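Local coordinates for protein probable TonB-dependent receptor (Pseudomonas aeruginosa, PDB 4K3F) that probably binds methionine in the periplasm for uptake across the inner membrane, as a lipoprotein of the NlpA family of substrate-binding proteins, at residues Glu83-Ser89 with Asp185-Gly191; Gly113-Leu118 with Lys132-Pro138; Ser4-Thr10 with Arg51-Phe57. All coordinates share one frame; numbering follows the deposited sequence. Where two conformers were deposited one is given.

Overall arrangement
The bound selenomethionine lies between two lobes, each built on its own mixed sheet, and all three contacts touch it. Contact 3 pairs two parallel strands of one lobe; contacts 1 and 2 belong to the other and lie on the opposite side of the chain's centre, their centres about 28 and 29 Å from that of contact 3. Contacts 1 and 2, with centres about 16 Å apart, join through a salt bridge from R115 NH2 to E190 OE1 (2.9 Å). The ligand's amino group meets E83 of contact 1 and a water held by contact 3, whereas its carboxylate meets R115 of contact 2. Along the chain, contact 2 is nested within the loop that contact 1 closes.

Contact 1: Glu83-Ser89 with Asp185-Gly191; sequences EPLGAYS and DALAIEG. With MSE (selenomethionine), chain B.
E190 reaches back to L85 with both backbone and side chain. Its OE1 accepts from L85 N at 2.9 Å, met from above the carboxylate plane, while E190 N donates to L85 O at 3.0 Å. The chain of E190 is extended beyond CG (chi2 178°), long enough to bring the carboxylate alongside L85 CB. Further along, A87 N donates to A188 O, and L187 N returns a short bond of 2.7 Å to A87 O. G86 and I189 form an antiparallel non-hydrogen-bonded pair between these bonds. Glycine suits that position, because a CB on G86 would collide with the hydroxyl of Y88 and press on A186 CB. P84 CB rests on I189 CG1 at 4.0 Å, and D185 CB meets the edge of the Y88 ring at CD2. A water accepts from S89 N and lies close to D185 O.

Behind this shell, strand 167-170 holds the other edge of strand 86-88, leaving 188-189 outermost in the sheet. At the pocket end selenomethionine N donates to E83 OE1 at 2.6 Å, and H81 binds E83 OE2. Since E190 OE1 also receives R115 in a salt bridge, the carboxylate probably stays ionised and would help to balance the arginine that binds the ligand's carboxylate.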
loop_
_atom_site.group_PDB
_atom_site.type_symbol
_atom_site.label_atom_id
_atom_site.label_comp_id
_atom_site.label_asym_id
_atom_site.label_seq_id
_atom_site.Cartn_x
_atom_site.Cartn_y
_atom_site.Cartn_z
ATOM N N GLU A 83 -5.488 -1.532 2.547
ATOM C CA GLU A 83 -5.538 -0.068 2.751
ATOM C C GLU A 83 -6.313 0.539 1.605
ATOM O O GLU A 83 -5.718 0.977 0.635
ATOM C CB GLU A 83 -4.124 0.537 2.715
ATOM C CG GLU A 83 -3.235 0.106 3.834
ATOM C CD GLU A 83 -1.779 0.556 3.688
ATOM O OE1 GLU A 83 -1.432 1.486 2.887
ATOM O OE2 GLU A 83 -0.979 -0.051 4.377
ATOM N N PRO A 84 -7.649 0.562 1.691
ATOM C CA PRO A 84 -8.400 1.088 0.546
ATOM C C PRO A 84 -7.922 2.475 0.119
ATOM O O PRO A 84 -7.816 3.399 0.941
ATOM C CB PRO A 84 -9.832 1.093 1.049
ATOM C CG PRO A 84 -9.854 -0.061 1.992
ATOM C CD PRO A 84 -8.514 0.002 2.715
ATOM N N LEU A 85 -7.596 2.603 -1.155
ATOM C CA LEU A 85 -6.990 3.840 -1.674
ATOM C C LEU A 85 -8.065 4.895 -1.886
ATOM O O LEU A 85 -9.109 4.613 -2.509
ATOM C CB LEU A 85 -6.295 3.534 -2.984
ATOM C CG LEU A 85 -5.463 4.737 -3.440
ATOM C CD1 LEU A 85 -4.051 4.307 -3.677
ATOM C CD2 LEU A 85 -6.139 5.280 -4.648
ATOM N N GLY A 86 -7.786 6.107 -1.398
ATOM C CA GLY A 86 -8.655 7.230 -1.551
ATOM C C GLY A 86 -8.154 8.309 -2.500
ATOM O O GLY A 86 -6.940 8.453 -2.757
ATOM N N ALA A 87 -9.112 9.102 -2.967
ATOM C CA ALA A 87 -8.889 10.332 -3.731
ATOM C C ALA A 87 -9.155 11.527 -2.821
ATOM O O ALA A 87 -10.200 11.585 -2.176
ATOM C CB ALA A 87 -9.809 10.357 -4.949
ATOM N N TYR A 88 -8.195 12.451 -2.750
ATOM C CA TYR A 88 -8.225 13.573 -1.847
ATOM C C TYR A 88 -8.129 14.860 -2.624
ATOM O O TYR A 88 -7.584 14.906 -3.714
ATOM C CB TYR A 88 -7.074 13.498 -0.819
ATOM C CG TYR A 88 -7.047 12.208 -0.050
ATOM C CD1 TYR A 88 -6.332 11.115 -0.513
ATOM C CD2 TYR A 88 -7.745 12.062 1.133
ATOM C CE1 TYR A 88 -6.325 9.917 0.169
ATOM C CE2 TYR A 88 -7.734 10.861 1.813
ATOM C CZ TYR A 88 -7.036 9.787 1.330
ATOM O OH TYR A 88 -7.008 8.582 2.011
ATOM N N SER A 89 -8.693 15.921 -2.060
ATOM C CA SER A 89 -8.585 17.232 -2.668
ATOM C C SER A 89 -8.544 18.310 -1.585
ATOM O O SER A 89 -9.308 18.260 -0.646
ATOM C CB SER A 89 -9.785 17.514 -3.566
ATOM O OG SER A 89 -9.715 18.836 -4.097
ATOM N N ASP A 185 -12.306 12.188 4.616
ATOM C CA ASP A 185 -11.789 13.193 3.684
ATOM C C ASP A 185 -11.926 12.724 2.210
ATOM O O ASP A 185 -11.962 13.566 1.337
ATOM C CB ASP A 185 -10.287 13.506 3.946
ATOM C CG ASP A 185 -10.005 14.106 5.333
ATOM O OD1 ASP A 185 -10.959 14.635 5.953
ATOM O OD2 ASP A 185 -8.802 14.075 5.778
ATOM N N ALA A 186 -11.972 11.413 1.928
ATOM C CA ALA A 186 -11.850 10.931 0.542
ATOM C C ALA A 186 -13.081 11.303 -0.292
ATOM O O ALA A 186 -14.209 11.196 0.187
ATOM C CB ALA A 186 -11.616 9.424 0.484
ATOM N N LEU A 187 -12.851 11.759 -1.524
ATOM C CA LEU A 187 -13.941 11.998 -2.485
ATOM C C LEU A 187 -14.429 10.736 -3.140
ATOM O O LEU A 187 -15.540 10.706 -3.689
ATOM C CB LEU A 187 -13.520 12.998 -3.575
ATOM C CG LEU A 187 -13.502 14.475 -3.193
ATOM C CD1 LEU A 187 -12.446 14.712 -2.130
ATOM C CD2 LEU A 187 -13.262 15.385 -4.399
ATOM N N ALA A 188 -13.568 9.724 -3.177
ATOM C CA ALA A 188 -13.871 8.397 -3.689
ATOM C C ALA A 188 -12.892 7.462 -3.002
ATOM O O ALA A 188 -11.812 7.867 -2.613
ATOM C CB ALA A 188 -13.660 8.337 -5.192
ATOM N N ILE A 189 -13.266 6.206 -2.886
ATOM C CA ILE A 189 -12.412 5.247 -2.234
ATOM C C ILE A 189 -12.669 3.852 -2.738
ATOM O O ILE A 189 -13.813 3.512 -3.091
ATOM C CB ILE A 189 -12.627 5.277 -0.710
ATOM C CG1 ILE A 189 -11.509 4.524 -0.006
ATOM C CG2 ILE A 189 -13.997 4.720 -0.338
ATOM C CD1 ILE A 189 -11.327 4.978 1.399
ATOM N N GLU A 190 -11.629 3.024 -2.760
ATOM C CA GLU A 190 -11.797 1.612 -3.105
ATOM C C GLU A 190 -12.690 0.882 -2.097
ATOM O O GLU A 190 -12.780 1.277 -0.923
ATOM C CB GLU A 190 -10.470 0.897 -3.071
ATOM C CG GLU A 190 -9.507 1.334 -4.146
ATOM C CD GLU A 190 -8.191 0.630 -4.055
ATOM O OE1 GLU A 190 -7.752 0.332 -2.904
ATOM O OE2 GLU A 190 -7.571 0.393 -5.135
ATOM N N GLY A 191 -13.274 -0.223 -2.529
ATOM C CA GLY A 191 -13.755 -1.254 -1.581
ATOM C C GLY A 191 -12.573 -2.007 -0.963
ATOM O O GLY A 191 -11.424 -1.883 -1.424
HETATM N N MSE B 300 0.607 0.302 1.764
HETATM C CA MSE B 300 0.537 0.597 0.304
HETATM C C MSE B 300 -0.898 0.321 -0.131
HETATM O O MSE B 300 -1.475 -0.694 0.273
HETATM O OXT MSE B 300 -1.476 1.101 -0.897
HETATM C CB MSE B 300 1.527 -0.260 -0.503
HETATM C CG MSE B 300 1.490 0.050 -1.980
HETATM SE SE MSE B 300 2.641 -1.199 -2.967
HETATM C CE MSE B 300 4.333 -0.635 -2.345
HETATM O O HOH W 1 -10.083 15.355 0.426
#

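Contact 2: Gly113-Leu118 with Lys132-Pro138; sequences GGRALL and KSITATP. With MSE (selenomethionine), chain B.
G114 lets helix 110-122 come close to the turn of segment 132-138. Its CA makes CH...O contacts with the carbonyls of two residues, I134 O at 3.5 Å and A136 O at 3.3 Å, and the CA atoms of G114 and T135 are 4.4 Å apart. A side chain here would run into I134 O and T135 CA, so the bare backbone of glycine is what permits the approach. No conventional hydrogen bond links the segments.

Apolar contacts flank the glycine. In the conformer described, one of two, L118 divides its methyls: CD1 meets I134 CG2 at 3.7 Å, and CD2 lies against the aliphatic part of K132, touching CE at 3.6 Å. The first torsion of K132 (chi1 87°) sets CG beside that methyl, and the bend at chi2 (-80°) brings CE back to it. L117 CD1 comes close to T137 C at 3.3 Å and also meets P138 CD. Leucine thus serves L118 with both branches of its fork and L117 with one, pressed on the backbone at T137-P138, while I106 and I150 pack against L117 from the sheet.

Polar bonds within segment 132-138 shape its turn: S133 OG accepts from T135 N at 3.1 Å, an ST turn, within a type I beta turn from S133 to A136. R115 bonds outside both segments. NH1 donates to selenomethionine OXT at 2.8 Å, with the oxygen at the guanidinium edge, and Y196 makes a cation-pi contact.

Locally, then, a helix packs on a loop; R115 facing a ligand held between two lobes is consistent with the periplasmic binding-protein fold of the NlpA family.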
loop_
_atom_site.group_PDB
_atom_site.type_symbol
_atom_site.label_atom_id
_atom_site.label_comp_id
_atom_site.label_asym_id
_atom_site.label_seq_id
_atom_site.Cartn_x
_atom_site.Cartn_y
_atom_site.Cartn_z
ATOM N N GLY A 113 -0.303 3.136 -10.047
ATOM C CA GLY A 113 -0.871 3.979 -11.105
ATOM C C GLY A 113 -2.120 3.311 -11.689
ATOM O O GLY A 113 -3.174 3.929 -11.792
ATOM N N GLY A 114 -2.026 2.023 -12.026
ATOM C CA GLY A 114 -3.150 1.306 -12.607
ATOM C C GLY A 114 -4.323 1.248 -11.663
ATOM O O GLY A 114 -5.452 1.443 -12.048
ATOM N N ARG A 115 -4.015 0.946 -10.398
ATOM C CA ARG A 115 -4.981 0.938 -9.321
ATOM C C ARG A 115 -5.748 2.281 -9.196
ATOM O O ARG A 115 -6.969 2.300 -9.052
ATOM C CB ARG A 115 -4.221 0.636 -8.054
ATOM C CG ARG A 115 -4.947 0.835 -6.777
ATOM C CD ARG A 115 -3.975 0.593 -5.638
ATOM N NE ARG A 115 -4.723 0.347 -4.451
ATOM C CZ ARG A 115 -4.191 0.112 -3.259
ATOM N NH1 ARG A 115 -2.868 0.157 -3.095
ATOM N NH2 ARG A 115 -4.988 -0.116 -2.251
ATOM N N ALA A 116 -5.002 3.384 -9.256
ATOM C CA ALA A 116 -5.583 4.711 -9.207
ATOM C C ALA A 116 -6.510 4.946 -10.380
ATOM O O ALA A 116 -7.624 5.447 -10.192
ATOM C CB ALA A 116 -4.480 5.764 -9.182
ATOM N N LEU A 117 -6.071 4.548 -11.600
ATOM C CA LEU A 117 -6.926 4.725 -12.776
ATOM C C LEU A 117 -8.217 3.898 -12.629
ATOM O O LEU A 117 -9.302 4.335 -13.039
ATOM C CB LEU A 117 -6.186 4.333 -14.044
ATOM C CG LEU A 117 -5.073 5.295 -14.450
ATOM C CD1 LEU A 117 -4.225 4.691 -15.569
ATOM C CD2 LEU A 117 -5.670 6.622 -14.901
ATOM N N LEU A 118 -8.098 2.698 -12.071
ATOM C CA LEU A 118 -9.289 1.869 -11.841
ATOM C C LEU A 118 -10.273 2.500 -10.855
ATOM O O LEU A 118 -11.485 2.384 -11.042
ATOM C CB LEU A 118 -8.896 0.461 -11.375
ATOM C CG LEU A 118 -8.260 -0.405 -12.471
ATOM C CD1 LEU A 118 -7.818 -1.734 -11.882
ATOM C CD2 LEU A 118 -9.197 -0.667 -13.620
ATOM N N LYS A 132 -9.294 -3.850 -19.931
ATOM C CA LYS A 132 -8.198 -3.340 -19.108
ATOM C C LYS A 132 -7.764 -4.339 -18.029
ATOM O O LYS A 132 -8.560 -5.123 -17.540
ATOM C CB LYS A 132 -8.510 -1.977 -18.514
ATOM C CG LYS A 132 -9.249 -2.017 -17.194
ATOM C CD LYS A 132 -10.719 -2.256 -17.363
ATOM C CE LYS A 132 -11.471 -2.014 -16.070
ATOM N NZ LYS A 132 -12.926 -2.230 -16.243
ATOM N N SER A 133 -6.490 -4.243 -17.642
ATOM C CA SER A 133 -5.940 -5.002 -16.532
ATOM C C SER A 133 -5.676 -4.058 -15.383
ATOM O O SER A 133 -5.874 -2.849 -15.521
ATOM C CB SER A 133 -4.623 -5.676 -16.958
ATOM O OG SER A 133 -3.592 -4.719 -17.000
ATOM N N ILE A 134 -5.183 -4.582 -14.253
ATOM C CA ILE A 134 -4.847 -3.736 -13.116
ATOM C C ILE A 134 -3.504 -2.957 -13.287
ATOM O O ILE A 134 -3.162 -2.156 -12.440
ATOM C CB ILE A 134 -4.941 -4.472 -11.768
ATOM C CG1 ILE A 134 -3.822 -5.507 -11.641
ATOM C CG2 ILE A 134 -6.347 -5.070 -11.589
ATOM C CD1 ILE A 134 -3.653 -6.046 -10.239
ATOM N N THR A 135 -2.829 -3.138 -14.428
ATOM C CA THR A 135 -1.714 -2.264 -14.776
ATOM C C THR A 135 -2.099 -1.345 -15.953
ATOM O O THR A 135 -1.255 -1.003 -16.787
ATOM C CB THR A 135 -0.419 -3.031 -15.055
ATOM O OG1 THR A 135 -0.706 -4.189 -15.841
ATOM C CG2 THR A 135 0.192 -3.522 -13.756
ATOM N N ALA A 136 -3.370 -0.950 -16.017
ATOM C CA ALA A 136 -3.790 0.047 -16.972
ATOM C C ALA A 136 -2.949 1.301 -16.880
ATOM O O ALA A 136 -2.433 1.641 -15.808
ATOM C CB ALA A 136 -5.262 0.381 -16.783
ATOM N N THR A 137 -2.822 1.987 -18.018
ATOM C CA THR A 137 -2.143 3.274 -18.101
ATOM C C THR A 137 -3.088 4.319 -18.684
ATOM O O THR A 137 -4.144 3.967 -19.199
ATOM C CB THR A 137 -0.909 3.189 -19.015
ATOM O OG1 THR A 137 -1.319 3.004 -20.375
ATOM C CG2 THR A 137 0.002 2.041 -18.565
ATOM N N PRO A 138 -2.705 5.604 -18.623
ATOM C CA PRO A 138 -3.550 6.644 -19.233
ATOM C C PRO A 138 -3.882 6.453 -20.695
ATOM O O PRO A 138 -4.927 6.954 -21.148
ATOM C CB PRO A 138 -2.736 7.912 -19.003
ATOM C CG PRO A 138 -2.030 7.648 -17.713
ATOM C CD PRO A 138 -1.606 6.214 -17.858
HETATM N N MSE B 300 0.607 0.302 1.764
HETATM C CA MSE B 300 0.537 0.597 0.304
HETATM C C MSE B 300 -0.898 0.321 -0.131
HETATM O O MSE B 300 -1.475 -0.694 0.273
HETATM O OXT MSE B 300 -1.476 1.101 -0.897
HETATM C CB MSE B 300 1.527 -0.260 -0.503
HETATM C CG MSE B 300 1.490 0.050 -1.980
HETATM SE SE MSE B 300 2.641 -1.199 -2.967
HETATM C CE MSE B 300 4.333 -0.635 -2.345
#

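Contact 3: Ser4-Thr10 with Arg51-Phe57; sequences SLTVAAT and RLDANFF. With MSE (selenomethionine), chain B.
V7, A8 and the strand of A54 and N55 make up the tight part of this contact. A8 N donates to A54 O at 2.9 Å, and F56 N donates to A8 O at 2.8 Å, nearly in line with the carbonyl bond. On one side of the sheet V7 CG2 lies 4.3 Å from A54 CB; on the other, A8 CB meets L52 CD1 at 3.7 Å. Small side chains suit both buried faces, A8 leaving room for L52 and A54 for helix 210-218, while branched V7 packs on L18 and L215.

The strands run parallel, with helix 11-26, strand 30-36 and helix 42-48 between them in the chain. Strands 30-36, 3-9 and 54-59 lie parallel in a mixed sheet, consistent with a lobe of the periplasmic binding-protein fold.

Toward the solvent side the pairing gives way to side-chain bonds. D53 OD2 accepts from T6 N at 2.9 Å on its anti side, and D53 N donates to T6 OG1 at 2.9 Å; T6 O receives two weaker bonds, from D53 N and A54 N. With OG1 between its backbone N and carbonyl carbon (chi1 53°), T6 turns its hydroxyl onto the loop. Waters attach to the outer atoms of this end: one donates to D53 OD2 and bonds S4 OG, which K33 also binds, and another meets T6 OG1.

The pocket end is buried instead. F57 O lies 3.3 Å from selenomethionine CB, and a water accepts from the ligand's amino group, donates to F57 O and bonds T10 OG1.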
loop_
_atom_site.group_PDB
_atom_site.type_symbol
_atom_site.label_atom_id
_atom_site.label_comp_id
_atom_site.label_asym_id
_atom_site.label_seq_id
_atom_site.Cartn_x
_atom_site.Cartn_y
_atom_site.Cartn_z
ATOM N N SER A 4 16.818 -14.293 15.792
ATOM C CA SER A 4 16.760 -12.949 15.221
ATOM C C SER A 4 15.904 -12.904 13.966
ATOM O O SER A 4 16.044 -13.760 13.091
ATOM C CB SER A 4 18.170 -12.512 14.828
ATOM O OG SER A 4 18.169 -11.214 14.268
ATOM N N LEU A 5 15.103 -11.855 13.814
ATOM C CA LEU A 5 14.269 -11.692 12.597
ATOM C C LEU A 5 14.198 -10.225 12.286
ATOM O O LEU A 5 13.617 -9.464 13.028
ATOM C CB LEU A 5 12.874 -12.305 12.778
ATOM C CG LEU A 5 11.938 -12.238 11.593
ATOM C CD1 LEU A 5 12.523 -12.998 10.421
ATOM C CD2 LEU A 5 10.593 -12.831 12.006
ATOM N N THR A 6 14.837 -9.801 11.201
ATOM C CA THR A 6 14.892 -8.381 10.894
ATOM C C THR A 6 13.891 -8.069 9.764
ATOM O O THR A 6 13.859 -8.768 8.773
ATOM C CB THR A 6 16.318 -7.958 10.475
ATOM O OG1 THR A 6 16.769 -8.798 9.414
ATOM C CG2 THR A 6 17.268 -8.057 11.662
ATOM N N VAL A 7 13.086 -7.015 9.936
ATOM C CA VAL A 7 11.960 -6.694 9.031
ATOM C C VAL A 7 11.949 -5.207 8.687
ATOM O O VAL A 7 11.895 -4.352 9.593
ATOM C CB VAL A 7 10.595 -7.072 9.648
ATOM C CG1 VAL A 7 9.487 -6.885 8.645
ATOM C CG2 VAL A 7 10.598 -8.518 10.088
ATOM N N ALA A 8 12.049 -4.907 7.390
ATOM C CA ALA A 8 11.889 -3.521 6.930
ATOM C C ALA A 8 10.409 -3.196 6.758
ATOM O O ALA A 8 9.648 -4.001 6.209
ATOM C CB ALA A 8 12.568 -3.357 5.591
ATOM N N ALA A 9 10.005 -1.995 7.150
ATOM C CA ALA A 9 8.596 -1.608 7.083
ATOM C C ALA A 9 8.420 -0.126 6.888
ATOM O O ALA A 9 9.255 0.645 7.361
ATOM C CB ALA A 9 7.904 -1.997 8.361
ATOM N N THR A 10 7.343 0.271 6.219
ATOM C CA THR A 10 6.957 1.688 6.176
ATOM C C THR A 10 6.361 2.034 7.559
ATOM O O THR A 10 5.935 1.172 8.348
ATOM C CB THR A 10 5.947 2.009 5.032
ATOM O OG1 THR A 10 5.007 0.918 4.932
ATOM C CG2 THR A 10 6.691 2.114 3.701
ATOM N N ARG A 51 20.479 -8.144 3.484
ATOM C CA ARG A 51 20.794 -7.252 4.568
ATOM C C ARG A 51 19.786 -7.414 5.680
ATOM O O ARG A 51 20.111 -7.209 6.862
ATOM C CB ARG A 51 20.858 -5.805 4.114
ATOM C CG ARG A 51 21.935 -5.596 3.067
ATOM C CD ARG A 51 22.051 -4.177 2.542
ATOM N NE ARG A 51 22.919 -4.140 1.350
ATOM C CZ ARG A 51 24.264 -4.083 1.373
ATOM N NH1 ARG A 51 24.937 -4.012 2.500
ATOM N NH2 ARG A 51 24.954 -4.127 0.247
ATOM N N LEU A 52 18.529 -7.675 5.299
ATOM C CA LEU A 52 17.439 -7.852 6.270
ATOM C C LEU A 52 16.704 -9.118 5.830
ATOM O O LEU A 52 16.774 -9.502 4.647
ATOM C CB LEU A 52 16.482 -6.665 6.229
ATOM C CG LEU A 52 17.100 -5.321 6.550
ATOM C CD1 LEU A 52 16.078 -4.202 6.406
ATOM C CD2 LEU A 52 17.653 -5.343 7.949
ATOM N N ASP A 53 16.007 -9.755 6.761
ATOM C CA ASP A 53 15.372 -11.028 6.492
ATOM C C ASP A 53 14.023 -10.946 5.696
ATOM O O ASP A 53 13.714 -11.830 4.911
ATOM C CB ASP A 53 15.060 -11.736 7.776
ATOM C CG ASP A 53 16.306 -12.126 8.603
ATOM O OD1 ASP A 53 17.332 -12.582 8.045
ATOM O OD2 ASP A 53 16.221 -11.972 9.831
ATOM N N ALA A 54 13.278 -9.891 5.898
ATOM C CA ALA A 54 11.923 -9.754 5.383
ATOM C C ALA A 54 11.498 -8.294 5.341
ATOM O O ALA A 54 12.196 -7.405 5.829
ATOM C CB ALA A 54 10.970 -10.525 6.288
ATOM N N ASN A 55 10.375 -8.035 4.701
ATOM C CA ASN A 55 9.782 -6.713 4.724
ATOM C C ASN A 55 8.256 -6.779 4.783
ATOM O O ASN A 55 7.630 -7.809 4.491
ATOM C CB ASN A 55 10.303 -5.796 3.585
ATOM C CG ASN A 55 9.912 -6.272 2.192
ATOM O OD1 ASN A 55 8.735 -6.506 1.894
ATOM N ND2 ASN A 55 10.874 -6.361 1.328
ATOM N N PHE A 56 7.679 -5.631 5.100
ATOM C CA PHE A 56 6.226 -5.499 5.267
ATOM C C PHE A 56 5.839 -4.091 4.892
ATOM O O PHE A 56 5.950 -3.178 5.683
ATOM C CB PHE A 56 5.827 -5.878 6.695
ATOM C CG PHE A 56 4.350 -5.765 6.978
ATOM C CD1 PHE A 56 3.406 -6.229 6.076
ATOM C CD2 PHE A 56 3.899 -5.230 8.162
ATOM C CE1 PHE A 56 2.034 -6.124 6.359
ATOM C CE2 PHE A 56 2.529 -5.136 8.442
ATOM C CZ PHE A 56 1.605 -5.591 7.554
ATOM N N PHE A 57 5.384 -3.949 3.644
ATOM C CA PHE A 57 5.094 -2.614 3.061
ATOM C C PHE A 57 4.313 -2.631 1.767
ATOM O O PHE A 57 3.833 -1.605 1.394
ATOM C CB PHE A 57 6.345 -1.750 2.832
ATOM C CG PHE A 57 7.082 -2.064 1.550
ATOM C CD1 PHE A 57 7.875 -3.174 1.449
ATOM C CD2 PHE A 57 6.930 -1.247 0.440
ATOM C CE1 PHE A 57 8.568 -3.467 0.246
ATOM C CE2 PHE A 57 7.602 -1.529 -0.731
ATOM C CZ PHE A 57 8.405 -2.635 -0.826
HETATM N N MSE B 300 0.607 0.302 1.764
HETATM C CA MSE B 300 0.537 0.597 0.304
HETATM C C MSE B 300 -0.898 0.321 -0.131
HETATM O O MSE B 300 -1.475 -0.694 0.273
HETATM O OXT MSE B 300 -1.476 1.101 -0.897
HETATM C CB MSE B 300 1.527 -0.260 -0.503
HETATM C CG MSE B 300 1.490 0.050 -1.980
HETATM SE SE MSE B 300 2.641 -1.199 -2.967
HETATM C CE MSE B 300 4.333 -0.635 -2.345
HETATM O O HOH W 2 18.347 -11.786 11.402
HETATM O O HOH W 3 19.308 -9.404 9.279
HETATM O O HOH W 4 3.365 0.847 2.495
#